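Local coordinates for putative hemin transport system, substrate-binding protein (Burkholderia cenocepacia J2315, PDB 5GIZ), which binds heme in the periplasm and probably passes it to a membrane transporter for uptake into the cell, at residues A[12-17]-A[36-41]; A[150-156]-A[204-210]; A[164-170]-A[185-191]; A[171-175]-A[248-252]; A[175-179]-A[258-263]. All blocks are in the same frame, centred on the assembly; numbering follows the deposited sequence.

Contact 1 of 5, residues A[12-17]-A[36-41]; sequences GGALAE and DTTCTY
This is a buried contact between the start of helix 13-23 and the loop that follows strand 30-35, where Asp36 and Thr38 receive the N-H groups of Gly12 and Gly13. Gly12 N donates to Asp36 OD1 at 2.7 Å, reaching the oxygen from above the carboxylate plane, 39° out of it. Asp36 OD2 takes two bonds from Thr38: its backbone N, which closes an Asx turn, and Thr38 OG1 at 2.6 Å on the syn lone pair. Thr38 OG1, set between its own backbone N and carbonyl carbon (chi1 66°), thereby also comes within 3.1 Å of Gly13 N, a weak, bent bond. The backbones come close here, Gly13 CA 4.0 Å from Cys39 CA, and Thr38 O leaves no room for a side chain on Gly13. Cys39 SG then packs on Ala16 CB at 3.5 Å. Farther along, Glu17 and Tyr41 cross with carboxylate and ring planes 56° apart, Glu17 CG lying 3.4 Å from Tyr41 O; the acid itself forms a salt bridge with Arg254. A water donates to both Gly13 O and Tyr41 O. Gly13 and Thr37 bind heme in other structures of this protein, consistent with this contact lining the heme-binding cleft of a periplasmic binding protein.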
# COMPACT_ATOMS: atom_id res chain seq x y z
N GLY A 12 -3.45 -8.27 -5.26
CA GLY A 12 -2.84 -7.36 -4.34
C GLY A 12 -1.66 -6.66 -4.99
O GLY A 12 -0.67 -7.27 -5.37
N GLY A 13 -1.78 -5.35 -5.12
CA GLY A 13 -0.77 -4.59 -5.83
C GLY A 13 0.67 -4.81 -5.41
O GLY A 13 1.58 -4.92 -6.23
N ALA A 14 0.91 -4.91 -4.11
CA ALA A 14 2.25 -5.15 -3.66
C ALA A 14 2.77 -6.51 -4.00
O ALA A 14 3.97 -6.68 -4.13
CB ALA A 14 2.35 -4.93 -2.15
N LEU A 15 1.89 -7.54 -4.04
CA LEU A 15 2.28 -8.85 -4.48
C LEU A 15 2.67 -8.85 -5.92
O LEU A 15 3.64 -9.52 -6.34
CB LEU A 15 1.17 -9.90 -4.18
CG LEU A 15 0.97 -10.27 -2.73
CD1 LEU A 15 -0.02 -11.43 -2.71
CD2 LEU A 15 2.24 -10.70 -2.04
N ALA A 16 1.92 -8.11 -6.77
CA ALA A 16 2.29 -8.03 -8.14
C ALA A 16 3.63 -7.32 -8.31
O ALA A 16 4.47 -7.74 -9.10
CB ALA A 16 1.21 -7.32 -8.96
N GLU A 17 3.84 -6.24 -7.56
CA GLU A 17 5.13 -5.57 -7.58
C GLU A 17 6.23 -6.53 -7.20
O GLU A 17 7.32 -6.50 -7.82
CB GLU A 17 5.14 -4.38 -6.64
CG GLU A 17 4.29 -3.20 -7.10
CD GLU A 17 4.60 -1.93 -6.36
OE1 GLU A 17 5.79 -1.65 -6.08
OE2 GLU A 17 3.68 -1.16 -6.02
N ASP A 36 -5.88 -8.46 -9.91
CA ASP A 36 -7.02 -7.60 -9.54
C ASP A 36 -6.69 -6.16 -9.92
O ASP A 36 -5.56 -5.81 -10.31
CB ASP A 36 -7.29 -7.68 -8.06
CG ASP A 36 -6.26 -6.96 -7.27
OD1 ASP A 36 -5.10 -7.45 -7.29
OD2 ASP A 36 -6.62 -5.92 -6.66
N THR A 37 -7.69 -5.30 -9.79
CA THR A 37 -7.54 -3.90 -10.23
C THR A 37 -6.54 -3.08 -9.48
O THR A 37 -6.12 -2.02 -10.01
CB THR A 37 -8.88 -3.19 -10.13
OG1 THR A 37 -9.36 -3.20 -8.78
CG2 THR A 37 -9.91 -3.86 -11.06
N THR A 38 -6.13 -3.50 -8.30
CA THR A 38 -5.12 -2.74 -7.55
C THR A 38 -3.71 -2.89 -8.09
O THR A 38 -2.79 -2.17 -7.68
CB THR A 38 -5.09 -3.06 -6.03
OG1 THR A 38 -4.68 -4.40 -5.78
CG2 THR A 38 -6.40 -2.81 -5.39
N CYS A 39 -3.51 -3.79 -9.06
CA CYS A 39 -2.18 -4.06 -9.57
C CYS A 39 -1.89 -3.19 -10.75
O CYS A 39 -2.04 -3.59 -11.91
CB CYS A 39 -2.00 -5.54 -9.93
SG CYS A 39 -2.21 -6.67 -8.54
N THR A 40 -1.42 -1.98 -10.45
CA THR A 40 -1.18 -0.94 -11.44
C THR A 40 0.28 -0.60 -11.65
O THR A 40 0.57 0.25 -12.45
CB THR A 40 -1.90 0.32 -11.09
OG1 THR A 40 -1.37 0.79 -9.85
CG2 THR A 40 -3.37 0.07 -10.94
N TYR A 41 1.19 -1.23 -10.92
CA TYR A 41 2.63 -0.96 -10.98
C TYR A 41 3.41 -2.26 -11.02
O TYR A 41 3.12 -3.18 -10.27
CB TYR A 41 3.07 -0.14 -9.74
CG TYR A 41 4.41 0.46 -9.96
CD1 TYR A 41 5.57 -0.22 -9.61
CD2 TYR A 41 4.56 1.68 -10.56
CE1 TYR A 41 6.84 0.29 -9.85
CE2 TYR A 41 5.81 2.19 -10.83
CZ TYR A 41 6.94 1.47 -10.50
OH TYR A 41 8.20 1.97 -10.74
O HOH W 1 0.92 -3.68 -8.85

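Contact 2 of 5, residues A[150-156]-A[204-210]; sequences PRVLFVL and PDVVLIS. With SO4 (sulfate ion), chain D.
Strands 151-156 and 206-210 run side by side as a parallel pair in the mixed sheet of the second lobe, 4.7 Å apart at closest approach and 28° between their directions. The bonds alternate regularly: Leu153 N to Val206 O, Leu208 N to Leu153 O at 2.8 Å, then Val155 N to Leu208 O. On the face that carries Val152, Phe154, Val206 and Leu208, the Phe154 ring turns its edge to Leu208, whose CG lies in the ring plane 3.7 Å from Phe154 CD1. Leu248 and Leu249 of helix 245-249 also meet the ring on this face. Val152 and Leu208 pass each other at a slant, Val152 CG1 3.7 Å from Leu208 CB. The other face holds Leu153, Val155, Val207 and Ile209; there Val155 and Ile209 lie side by side and point the same way, while Leu153 CB rests against Pro204 CB.

At the strand entrance Arg151 O accepts from both Asp205 N and Val206 N. The Arg151 guanidinium stands almost perpendicular to the Asp205 carboxylate, 89° between planes, and its charged end turns elsewhere: NE to Ala202 O, NH2 to Ala184 O, and NH1 and NH2 to a sulfate ion, probably from the crystallisation liquor, met at the guanidinium edge. The aspartate instead grips the backbone, Asp205 OD2 receiving Arg151 N at 2.8 Å on its anti side, with the N-H...O angle nearly straight at 172°.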
# COMPACT_ATOMS: atom_id res chain seq x y z
N PRO A 150 6.20 15.38 14.02
CA PRO A 150 4.99 16.14 13.78
C PRO A 150 3.73 15.25 13.69
O PRO A 150 3.80 14.06 13.34
CB PRO A 150 5.32 16.83 12.44
CG PRO A 150 6.22 15.87 11.75
CD PRO A 150 7.10 15.36 12.85
N ARG A 151 2.56 15.86 13.92
CA ARG A 151 1.30 15.12 13.88
C ARG A 151 0.73 15.13 12.48
O ARG A 151 0.54 16.19 11.90
CB ARG A 151 0.30 15.73 14.86
CG ARG A 151 0.80 15.81 16.30
CD ARG A 151 -0.26 16.41 17.22
NE ARG A 151 -1.34 15.47 17.43
CZ ARG A 151 -1.35 14.48 18.30
NH1 ARG A 151 -0.28 14.21 19.05
NH2 ARG A 151 -2.41 13.67 18.36
N VAL A 152 0.48 13.95 11.92
CA VAL A 152 0.00 13.82 10.56
C VAL A 152 -1.33 13.10 10.56
O VAL A 152 -1.43 12.02 11.13
CB VAL A 152 1.00 13.02 9.69
CG1 VAL A 152 0.46 12.86 8.28
CG2 VAL A 152 2.36 13.72 9.69
N LEU A 153 -2.34 13.68 9.89
CA LEU A 153 -3.66 13.09 9.68
C LEU A 153 -3.66 12.49 8.30
O LEU A 153 -3.40 13.23 7.36
CB LEU A 153 -4.68 14.20 9.71
CG LEU A 153 -6.11 13.77 9.39
CD1 LEU A 153 -6.66 12.90 10.48
CD2 LEU A 153 -6.98 15.01 9.14
N PHE A 154 -3.99 11.21 8.19
CA PHE A 154 -4.21 10.55 6.92
C PHE A 154 -5.68 10.40 6.59
O PHE A 154 -6.40 9.75 7.31
CB PHE A 154 -3.53 9.15 6.81
CG PHE A 154 -3.74 8.53 5.45
CD1 PHE A 154 -3.09 9.02 4.37
CD2 PHE A 154 -4.70 7.55 5.25
CE1 PHE A 154 -3.30 8.53 3.09
CE2 PHE A 154 -4.90 7.06 3.96
CZ PHE A 154 -4.24 7.56 2.91
N VAL A 155 -6.07 11.05 5.52
CA VAL A 155 -7.40 10.93 4.94
C VAL A 155 -7.37 9.90 3.82
O VAL A 155 -6.69 10.12 2.80
CB VAL A 155 -7.82 12.27 4.34
CG1 VAL A 155 -9.16 12.13 3.60
CG2 VAL A 155 -7.89 13.33 5.45
N LEU A 156 -8.20 8.87 3.96
CA LEU A 156 -8.39 7.91 2.88
C LEU A 156 -9.34 8.46 1.82
O LEU A 156 -9.05 8.43 0.63
CB LEU A 156 -8.94 6.60 3.44
CG LEU A 156 -9.13 5.47 2.40
CD1 LEU A 156 -7.81 5.16 1.69
CD2 LEU A 156 -9.70 4.24 3.06
N PRO A 204 -3.79 18.13 13.68
CA PRO A 204 -2.73 17.76 12.75
C PRO A 204 -1.89 18.94 12.29
O PRO A 204 -2.41 20.03 12.05
CB PRO A 204 -3.49 17.18 11.56
CG PRO A 204 -4.84 17.78 11.64
CD PRO A 204 -5.13 17.99 13.07
N ASP A 205 -0.60 18.72 12.14
CA ASP A 205 0.35 19.64 11.53
C ASP A 205 0.38 19.52 10.02
O ASP A 205 0.67 20.47 9.36
CB ASP A 205 1.76 19.42 12.10
CG ASP A 205 1.78 19.50 13.60
OD1 ASP A 205 1.17 20.46 14.11
OD2 ASP A 205 2.34 18.63 14.33
N VAL A 206 0.08 18.34 9.49
CA VAL A 206 0.04 18.10 8.03
C VAL A 206 -1.12 17.19 7.75
O VAL A 206 -1.41 16.28 8.55
CB VAL A 206 1.32 17.36 7.53
CG1 VAL A 206 1.38 17.18 5.98
CG2 VAL A 206 2.59 18.08 7.97
N VAL A 207 -1.83 17.44 6.67
CA VAL A 207 -2.79 16.48 6.16
C VAL A 207 -2.16 15.73 5.00
O VAL A 207 -1.73 16.31 4.01
CB VAL A 207 -4.06 17.18 5.67
CG1 VAL A 207 -5.01 16.18 5.10
CG2 VAL A 207 -4.71 18.02 6.77
N LEU A 208 -2.17 14.41 5.12
CA LEU A 208 -1.67 13.48 4.13
C LEU A 208 -2.88 12.81 3.50
O LEU A 208 -3.82 12.42 4.17
CB LEU A 208 -0.83 12.41 4.82
CG LEU A 208 -0.18 11.33 3.96
CD1 LEU A 208 0.82 11.95 2.98
CD2 LEU A 208 0.50 10.29 4.85
N ILE A 209 -2.83 12.70 2.20
CA ILE A 209 -3.94 12.12 1.42
C ILE A 209 -3.36 11.45 0.19
O ILE A 209 -2.32 11.86 -0.35
CB ILE A 209 -4.97 13.23 1.08
CG1 ILE A 209 -6.25 12.65 0.51
CG2 ILE A 209 -4.39 14.25 0.16
CD1 ILE A 209 -7.34 13.70 0.40
N SER A 210 -4.03 10.43 -0.32
CA SER A 210 -3.59 9.87 -1.58
C SER A 210 -3.98 10.81 -2.74
O SER A 210 -4.91 11.61 -2.63
CB SER A 210 -4.13 8.47 -1.83
OG SER A 210 -5.53 8.53 -2.02
S SO4 D . -1.42 11.63 21.51
O1 SO4 D . -0.26 11.43 20.63
O2 SO4 D . -1.62 10.37 22.24
O3 SO4 D . -1.14 12.76 22.42
O4 SO4 D . -2.62 11.93 20.71
O HOH W 2 -6.37 8.90 0.58

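Contact 3 of 5, residues A[164-170]-A[185-191]; sequences LVAGQRT and MQGFDHY
The backbones of 164-170 and 185-191 run antiparallel, Ala166 and Tyr191 forming a non-hydrogen-bonded pair flanked by Gly167 N to His190 O at 2.8 Å, after which Gln168 N bonds Phe188 O and His190 N returns to Gln168 O. The Gln168 side chain, bent at chi2 (66°), folds back so that its amide reads the opposite main chain with both ends: NE2 donates to Met185 O at 2.9 Å, almost in the amide plane, and OE1 accepts from Gly187 N at 3.1 Å. NE2 also bonds Asp173 OD1, tying this loop to helix 171-178. Phe188 CE2 comes 3.5 Å from Gly167 CA, and the carbonyls of Phe188 and His190 leave no room there for a side chain. Arg169 NE meets Asp189 OD2 at 3.1 Å in a salt bridge whose hydrogen bond is weak and bent, the two flat groups turned 58° apart. Around Tyr191, Ala166 CB touches CE1 at 3.6 Å, Thr170 CG2 sits over one face toward the rim, and Leu164 packs on CB. Thr170 OG1 accepts from Asp173 N as the N-cap of that helix. This edge of the mixed sheet, with its turn into helix 171-178, carries the heme-binding Tyr191 and so forms part of the heme pocket.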
# COMPACT_ATOMS: atom_id res chain seq x y z
N LEU A 164 -12.86 10.14 6.04
CA LEU A 164 -12.55 8.84 6.66
C LEU A 164 -11.04 8.80 6.91
O LEU A 164 -10.27 8.98 5.97
CB LEU A 164 -12.98 7.72 5.71
CG LEU A 164 -12.88 6.31 6.27
CD1 LEU A 164 -14.03 6.06 7.24
CD2 LEU A 164 -12.90 5.27 5.17
N VAL A 165 -10.64 8.58 8.17
CA VAL A 165 -9.25 8.75 8.58
C VAL A 165 -8.68 7.50 9.24
O VAL A 165 -9.42 6.70 9.78
CB VAL A 165 -9.10 9.97 9.52
CG1 VAL A 165 -9.55 11.22 8.79
CG2 VAL A 165 -9.88 9.76 10.82
N ALA A 166 -7.35 7.35 9.15
CA ALA A 166 -6.65 6.17 9.64
C ALA A 166 -6.23 6.30 11.11
O ALA A 166 -5.60 7.27 11.51
CB ALA A 166 -5.43 5.91 8.79
N GLY A 167 -6.64 5.30 11.89
CA GLY A 167 -6.15 5.12 13.24
C GLY A 167 -5.00 4.13 13.24
O GLY A 167 -4.20 4.08 12.32
N GLN A 168 -4.89 3.38 14.33
CA GLN A 168 -3.83 2.40 14.43
C GLN A 168 -4.16 1.13 13.63
O GLN A 168 -5.28 0.95 13.13
CB GLN A 168 -3.54 2.12 15.90
CG GLN A 168 -2.73 3.24 16.57
CD GLN A 168 -3.45 4.57 16.69
OE1 GLN A 168 -4.40 4.74 17.46
NE2 GLN A 168 -2.98 5.56 15.91
N ARG A 169 -3.16 0.25 13.51
CA ARG A 169 -3.28 -1.02 12.77
C ARG A 169 -3.62 -0.76 11.32
O ARG A 169 -4.26 -1.58 10.65
CB ARG A 169 -4.33 -1.95 13.37
CG ARG A 169 -4.02 -2.42 14.77
CD ARG A 169 -5.07 -3.47 15.06
NE ARG A 169 -5.02 -4.04 16.41
CZ ARG A 169 -4.82 -5.33 16.68
NH1 ARG A 169 -4.63 -6.22 15.70
NH2 ARG A 169 -4.82 -5.72 17.93
N THR A 170 -3.14 0.38 10.81
CA THR A 170 -3.32 0.72 9.38
C THR A 170 -1.95 0.89 8.71
O THR A 170 -0.92 1.21 9.33
CB THR A 170 -4.12 1.99 9.15
OG1 THR A 170 -3.43 3.09 9.78
CG2 THR A 170 -5.49 1.88 9.70
N MET A 185 -4.27 10.98 14.72
CA MET A 185 -5.35 10.19 15.26
C MET A 185 -4.83 9.05 16.17
O MET A 185 -4.00 8.26 15.74
CB MET A 185 -6.16 9.54 14.13
CG MET A 185 -6.71 10.45 13.06
SD MET A 185 -7.62 11.88 13.71
CE MET A 185 -8.91 11.09 14.58
N GLN A 186 -5.37 9.00 17.40
CA GLN A 186 -5.01 8.00 18.39
C GLN A 186 -6.24 7.49 19.07
O GLN A 186 -7.23 8.21 19.17
CB GLN A 186 -4.07 8.61 19.43
CG GLN A 186 -2.73 9.03 18.86
CD GLN A 186 -1.87 7.84 18.41
OE1 GLN A 186 -1.96 6.74 18.98
NE2 GLN A 186 -1.02 8.06 17.39
N GLY A 187 -6.18 6.25 19.54
CA GLY A 187 -7.24 5.70 20.39
C GLY A 187 -8.24 4.77 19.73
O GLY A 187 -9.18 4.30 20.37
N PHE A 188 -8.05 4.46 18.45
CA PHE A 188 -8.87 3.49 17.78
C PHE A 188 -8.05 2.84 16.67
O PHE A 188 -7.05 3.40 16.20
CB PHE A 188 -10.12 4.14 17.17
CG PHE A 188 -9.82 5.16 16.10
CD1 PHE A 188 -9.54 6.45 16.44
CD2 PHE A 188 -9.85 4.82 14.77
CE1 PHE A 188 -9.25 7.41 15.46
CE2 PHE A 188 -9.57 5.74 13.79
CZ PHE A 188 -9.27 7.04 14.12
N ASP A 189 -8.51 1.67 16.23
CA ASP A 189 -7.92 0.94 15.11
C ASP A 189 -8.72 1.13 13.84
O ASP A 189 -9.93 1.37 13.88
CB ASP A 189 -7.85 -0.54 15.43
CG ASP A 189 -6.93 -0.82 16.60
OD1 ASP A 189 -6.06 0.03 16.90
OD2 ASP A 189 -7.12 -1.87 17.25
N HIS A 190 -8.03 0.95 12.71
CA HIS A 190 -8.61 0.94 11.39
C HIS A 190 -9.11 2.30 11.03
O HIS A 190 -8.54 3.31 11.50
CB HIS A 190 -9.64 -0.19 11.24
CG HIS A 190 -9.11 -1.48 11.78
ND1 HIS A 190 -7.92 -2.02 11.34
CD2 HIS A 190 -9.56 -2.29 12.76
CE1 HIS A 190 -7.66 -3.12 12.03
NE2 HIS A 190 -8.65 -3.31 12.89
N TYR A 191 -10.06 2.37 10.13
CA TYR A 191 -10.56 3.65 9.63
C TYR A 191 -11.83 4.04 10.36
O TYR A 191 -12.64 3.17 10.70
CB TYR A 191 -10.77 3.56 8.11
CG TYR A 191 -9.48 3.60 7.31
CD1 TYR A 191 -8.91 4.82 7.02
CD2 TYR A 191 -8.84 2.45 6.85
CE1 TYR A 191 -7.75 4.91 6.29
CE2 TYR A 191 -7.66 2.53 6.13
CZ TYR A 191 -7.12 3.78 5.87
OH TYR A 191 -5.96 3.97 5.14

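Contact 4 of 5, residues A[171-175]-A[248-252]; sequences AADAM and LLGFG
The Phe251 ring meets the first turn of helix 171-178 through CE1 and CZ. Ala171 O lies in the ring plane at its edge, 3.7 Å from Phe251 CE1, while Ala174 CB reaches Phe251 CZ obliquely, also at 3.7 Å. Met175 SD stands 4.4 Å from the centroid of the Phe251 ring and 39° off its normal, an oblique Met-aromatic contact in which the two side chains slide past each other in opposite directions. That placement follows from the shape of the methionine: CG lies anti to the carbonyl carbon (chi1 -67°) and the chain bends at chi2 and chi3. The same fold brings Met175 CG to 3.3 Å from Leu248 O, with CE close to that oxygen as well, so methionine carbons lie against the carbonyl oxygen.

Leu249 supplies the other half of the contact. Its CD2 branch comes 3.7 Å from Ala172 N and touches the CB atoms of both Ala171 and Ala172, and Ala171 CB in turn faces Leu249 O at 3.5 Å. The two segments share no hydrogen bond; the contact is apolar packing plus the Met-aromatic pair, and the small alanines let the leucine and the phenyl ring approach the helix closely. Phe251 has positive phi (56°) where the chain leaves helical geometry. Phe154 of the neighbouring sheet also touches Ala172, Leu248 and Leu249. Ala171 and Ala172 are heme-binding residues; residues 248-251 thus pack beside a helix start that lines the heme-binding cleft between the two lobes, and probably help to shape it.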
# COMPACT_ATOMS: atom_id res chain seq x y z
N ALA A 171 -1.97 0.77 7.37
CA ALA A 171 -0.78 1.04 6.57
C ALA A 171 -0.33 2.48 6.79
O ALA A 171 0.84 2.76 6.93
CB ALA A 171 -1.08 0.81 5.07
N ALA A 172 -1.29 3.41 6.75
CA ALA A 172 -0.97 4.82 6.91
C ALA A 172 -0.30 5.13 8.26
O ALA A 172 0.66 5.88 8.31
CB ALA A 172 -2.24 5.66 6.77
N ASP A 173 -0.81 4.56 9.35
CA ASP A 173 -0.21 4.75 10.67
C ASP A 173 1.28 4.32 10.65
O ASP A 173 2.16 5.00 11.11
CB ASP A 173 -0.97 3.93 11.72
CG ASP A 173 -0.47 4.16 13.10
OD1 ASP A 173 -0.92 5.12 13.75
OD2 ASP A 173 0.39 3.36 13.53
N ALA A 174 1.54 3.16 10.06
CA ALA A 174 2.88 2.64 9.98
C ALA A 174 3.78 3.53 9.13
O ALA A 174 4.90 3.83 9.48
CB ALA A 174 2.88 1.23 9.42
N MET A 175 3.25 4.01 8.02
CA MET A 175 4.06 4.85 7.14
C MET A 175 4.43 6.21 7.76
O MET A 175 5.58 6.66 7.70
CB MET A 175 3.40 5.08 5.80
CG MET A 175 3.29 3.83 4.96
SD MET A 175 4.87 3.12 4.47
CE MET A 175 5.52 4.39 3.37
N LEU A 248 2.26 4.76 -1.64
CA LEU A 248 2.29 5.14 -0.23
C LEU A 248 1.96 3.95 0.68
O LEU A 248 2.65 3.71 1.70
CB LEU A 248 1.28 6.27 0.01
CG LEU A 248 1.09 6.75 1.44
CD1 LEU A 248 2.35 7.27 2.09
CD2 LEU A 248 -0.04 7.79 1.49
N LEU A 249 0.89 3.22 0.37
CA LEU A 249 0.25 2.31 1.34
C LEU A 249 0.48 0.84 1.07
O LEU A 249 0.07 0.01 1.89
CB LEU A 249 -1.26 2.56 1.37
CG LEU A 249 -1.73 3.97 1.74
CD1 LEU A 249 -3.21 4.12 1.43
CD2 LEU A 249 -1.38 4.31 3.18
N GLY A 250 1.09 0.50 -0.07
CA GLY A 250 1.09 -0.88 -0.52
C GLY A 250 1.90 -1.87 0.29
O GLY A 250 1.59 -3.08 0.25
N PHE A 251 2.95 -1.40 0.97
CA PHE A 251 3.85 -2.33 1.70
C PHE A 251 4.41 -3.39 0.76
O PHE A 251 4.18 -4.59 0.94
CB PHE A 251 3.14 -2.89 2.96
CG PHE A 251 3.31 -2.01 4.10
CD1 PHE A 251 2.45 -0.94 4.30
CD2 PHE A 251 4.44 -2.10 4.90
CE1 PHE A 251 2.64 -0.05 5.31
CE2 PHE A 251 4.68 -1.16 5.90
CZ PHE A 251 3.79 -0.14 6.09
N GLY A 252 5.11 -2.93 -0.26
CA GLY A 252 5.80 -3.77 -1.19
C GLY A 252 7.28 -3.45 -1.36
O GLY A 252 7.90 -2.79 -0.50

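Contact 5 of 5, residues A[175-179]-A[258-263]; sequences MIRYA and AVTTLH. With SO4 (sulfate ion), chain C.
Ala258 opens the second segment by touching the methyl end of Met175, its CB 3.8 Å from Met175 CE. One residue on, Val259 spreads its two branches over different parts of the facing helix. Val259 CG2, anti to the carbonyl carbon, meets Met175 CE at 3.6 Å and Tyr178 CB at 3.7 Å, whereas Val259 CG1, anti to the backbone N (chi1 169°), turns to Tyr178 O at 3.6 Å. The phenol end of Tyr178 leads away from this helix: OH donates at 2.6 Å to O1 of a sulfate ion, probably from the crystallisation liquor and also bound by Arg136, the oxygen lying at the ring edge and in its plane; OH also accepts from Val101 N. Past Thr260 and Thr261, Leu262 returns to the interface. Leu262 CD2 lies 3.5 Å from Met175 O and 3.8 Å from Ala179 CB, packing beside the last helical turn. His263 closes the segment with its ring edge turned to Ala179 O, in the ring plane and 3.3 Å from His263 CD2; this buried carbonyl oxygen has no hydrogen-bonding partner in the model, and the imidazole NE2 is held instead by Arg142 O. Helix 255-269 thus packs against both the end of helix 171-178 and helix 118-141, whose Trp132 and Val139 touch Val259 and His263, while Leu262 also reaches Leu208 of strand 206-210.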
# COMPACT_ATOMS: atom_id res chain seq x y z
N MET A 175 3.25 4.01 8.02
CA MET A 175 4.06 4.85 7.14
C MET A 175 4.43 6.21 7.76
O MET A 175 5.58 6.66 7.70
CB MET A 175 3.40 5.08 5.80
CG MET A 175 3.29 3.83 4.96
SD MET A 175 4.87 3.12 4.47
CE MET A 175 5.52 4.39 3.37
N ILE A 176 3.47 6.77 8.45
CA ILE A 176 3.65 8.04 9.16
C ILE A 176 4.76 7.86 10.20
O ILE A 176 5.69 8.66 10.28
CB ILE A 176 2.36 8.46 9.81
CG1 ILE A 176 1.39 9.01 8.74
CG2 ILE A 176 2.59 9.50 10.88
CD1 ILE A 176 -0.01 9.13 9.23
N ARG A 177 4.71 6.77 10.97
CA ARG A 177 5.77 6.51 11.93
C ARG A 177 7.12 6.17 11.31
O ARG A 177 8.16 6.67 11.79
CB ARG A 177 5.38 5.40 12.86
CG ARG A 177 4.30 5.86 13.84
CD ARG A 177 3.91 4.74 14.82
NE ARG A 177 3.13 3.70 14.17
CZ ARG A 177 3.46 2.43 14.02
NH1 ARG A 177 4.59 1.95 14.53
NH2 ARG A 177 2.62 1.62 13.37
N TYR A 178 7.15 5.43 10.20
CA TYR A 178 8.43 5.19 9.54
C TYR A 178 9.11 6.47 9.02
O TYR A 178 10.33 6.55 8.93
CB TYR A 178 8.27 4.20 8.39
CG TYR A 178 8.11 2.75 8.80
CD1 TYR A 178 8.95 2.18 9.78
CD2 TYR A 178 7.20 1.91 8.16
CE1 TYR A 178 8.87 0.84 10.09
CE2 TYR A 178 7.11 0.59 8.48
CZ TYR A 178 7.95 0.04 9.44
OH TYR A 178 7.86 -1.33 9.79
N ALA A 179 8.28 7.44 8.64
CA ALA A 179 8.79 8.69 8.14
C ALA A 179 9.16 9.67 9.25
O ALA A 179 9.47 10.82 8.91
CB ALA A 179 7.82 9.32 7.18
N ALA A 258 9.31 4.63 -0.75
CA ALA A 258 8.10 5.23 -0.25
C ALA A 258 8.29 5.97 1.08
O ALA A 258 7.80 7.08 1.26
CB ALA A 258 7.01 4.19 -0.10
N VAL A 259 8.98 5.34 2.02
CA VAL A 259 9.29 5.98 3.28
C VAL A 259 10.23 7.21 3.06
O VAL A 259 9.97 8.26 3.60
CB VAL A 259 9.89 4.97 4.25
CG1 VAL A 259 10.48 5.66 5.49
CG2 VAL A 259 8.85 3.96 4.70
N THR A 260 11.26 7.10 2.22
CA THR A 260 12.12 8.23 1.94
C THR A 260 11.30 9.37 1.34
O THR A 260 11.51 10.54 1.67
CB THR A 260 13.22 7.79 0.97
OG1 THR A 260 13.95 6.73 1.59
CG2 THR A 260 14.18 8.91 0.68
N THR A 261 10.37 9.05 0.45
CA THR A 261 9.59 10.04 -0.23
C THR A 261 8.61 10.71 0.68
O THR A 261 8.49 11.97 0.68
CB THR A 261 8.82 9.41 -1.41
OG1 THR A 261 9.78 8.82 -2.32
CG2 THR A 261 7.99 10.43 -2.20
N LEU A 262 7.92 9.92 1.51
CA LEU A 262 7.06 10.54 2.50
C LEU A 262 7.83 11.49 3.46
O LEU A 262 7.41 12.59 3.76
CB LEU A 262 6.36 9.46 3.31
CG LEU A 262 5.39 10.01 4.37
CD1 LEU A 262 4.36 10.93 3.74
CD2 LEU A 262 4.73 8.85 5.09
N HIS A 263 8.99 11.03 3.93
CA HIS A 263 9.81 11.84 4.82
C HIS A 263 10.27 13.15 4.10
O HIS A 263 10.20 14.22 4.68
CB HIS A 263 11.04 11.05 5.27
CG HIS A 263 12.02 11.82 6.07
ND1 HIS A 263 13.14 12.36 5.49
CD2 HIS A 263 12.08 12.12 7.39
CE1 HIS A 263 13.85 12.99 6.42
NE2 HIS A 263 13.26 12.81 7.58
S SO4 C . 9.07 -1.84 12.91
O1 SO4 C . 9.31 -2.37 11.62
O2 SO4 C . 9.30 -2.85 14.00
O3 SO4 C . 9.86 -0.63 13.17
O4 SO4 C . 7.72 -1.44 13.15

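From the N terminus, contact 1 closes first, within the lobe built on strands 6-11 and 30-35, and is complete before the other four open. Contact 2 then spans residues 150 to 210 and encloses contact 3; the two share a sheet through neighbouring strands 151-159 and 162-166. Contacts 4 and 5 start on helix 171-178, share Met175, and reach forward to helices 245-249 and 255-269, so each crosses contacts 2 and 3 along the chain. Phe154 packs against contact 4, and Leu208 against contact 5, joining sheet to helices. Ala14 touches Gly250 and Phe251, which brings contact 1 against contact 4 across the two lobes.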